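Local coordinates for beta-N-acetylhexosaminidase (Thermotoga neapolitana, PDB 5C0Q), which probably hydrolyses terminal non-reducing N-acetyl-D-hexosamine residues of N-acetyl-beta-D-hexosaminides, as a zinc-binding member of glycoside hydrolase family 3, at the interface of chains A and B. Sequence-based numbering; all coordinates share one arbitrary frame. Chains: chain A/B, Beta-N-acetylhexosaminidase.

The interface of chains A and B. Residues chain A 431-432; chain B 82, 128-129.
Carboxylate oxygen OD2 of B:Asp128 lies between the guanidinium of A:Arg431 and the base of the A:Asn432 side chain. It pairs with A:Arg431 as a long salt bridge, 4.0 Å from the guanidinium nitrogen NE, and the two planar groups are tilted 31° apart. NH2 of A:Arg431 is also 4.0 Å from OD2 of B:Asp128, so the oxygen faces both nitrogens, and the attraction is probably long-range, between the two charges. The outer nitrogen NH2 of A:Arg431 reaches past the acid to its methylene, 3.4 Å from CB of B:Asp128. Bends at chi2 and chi3 turn the arginine chain back towards chain B, a path that a long, flexible residue can follow while keeping its charge beside the acid.

On the flank of the acid, A:Asn432 contributes chiefly its aliphatic base, with CB 3.4 Å from OD2 of B:Asp128. Its CG points away from the backbone N (chi1 178°), and the amide stands steeply to the carboxylate, their planes 69° apart. OD1 of A:Asn432 and OD1 of B:Asp128 are 4.0 Å apart; both are electron-rich acceptors and make no bond to each other. A short, uncharged residue probably suits this place, since it brings no second negative charge to the acid.

The neighbouring B:Leu129 supplies an apolar edge: its methyl CD2 packs 3.5 Å from the backbone carbonyl O of A:Arg431.

The patch combines an ion pair with the methyl of B:Leu129 resting on a backbone carbonyl, and joins loops of the two subunits. A twin with the chains exchanged follows from the two-fold symmetry, and together the pair may help the C-terminal region of each copy dock on the N-terminal domain of the other, if this dimer forms in solution.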
# COMPACT_ATOMS: atom_id res chain seq x y z
N ARG A 431 0.19 -21.56 13.79
CA ARG A 431 0.46 -21.98 12.42
C ARG A 431 -0.28 -23.20 11.96
O ARG A 431 -1.18 -23.12 11.16
CB ARG A 431 1.92 -22.25 12.21
CG ARG A 431 2.74 -21.08 12.18
CD ARG A 431 3.81 -21.23 11.20
NE ARG A 431 3.31 -21.51 9.89
CZ ARG A 431 4.10 -21.54 8.83
NH1 ARG A 431 5.39 -21.32 9.00
NH2 ARG A 431 3.62 -21.81 7.62
N ASN A 432 0.09 -24.35 12.50
CA ASN A 432 -0.48 -25.58 12.00
C ASN A 432 -1.56 -26.04 12.96
O ASN A 432 -1.28 -26.58 14.02
CB ASN A 432 0.62 -26.62 11.82
CG ASN A 432 0.10 -27.98 11.34
OD1 ASN A 432 -0.95 -28.08 10.71
ND2 ASN A 432 0.84 -29.03 11.66
N LEU B 82 -6.27 -20.00 5.08
CA LEU B 82 -6.66 -20.91 6.12
C LEU B 82 -7.64 -20.24 7.04
O LEU B 82 -8.64 -20.82 7.41
CB LEU B 82 -5.47 -21.45 6.91
CG LEU B 82 -5.92 -22.54 7.88
CD1 LEU B 82 -6.17 -23.82 7.15
CD2 LEU B 82 -4.90 -22.78 8.95
N ASP B 128 1.38 -24.03 4.32
CA ASP B 128 0.60 -24.39 5.47
C ASP B 128 -0.63 -23.53 5.64
O ASP B 128 -1.73 -24.01 5.83
CB ASP B 128 1.47 -24.29 6.71
CG ASP B 128 0.87 -24.98 7.89
OD1 ASP B 128 -0.23 -25.55 7.73
OD2 ASP B 128 1.50 -24.93 8.98
N LEU B 129 -0.44 -22.22 5.55
CA LEU B 129 -1.53 -21.29 5.70
C LEU B 129 -2.15 -20.90 4.35
O LEU B 129 -3.17 -20.24 4.30
CB LEU B 129 -0.98 -20.08 6.44
CG LEU B 129 -0.69 -20.26 7.92
CD1 LEU B 129 -0.25 -19.00 8.52
CD2 LEU B 129 -1.91 -20.72 8.65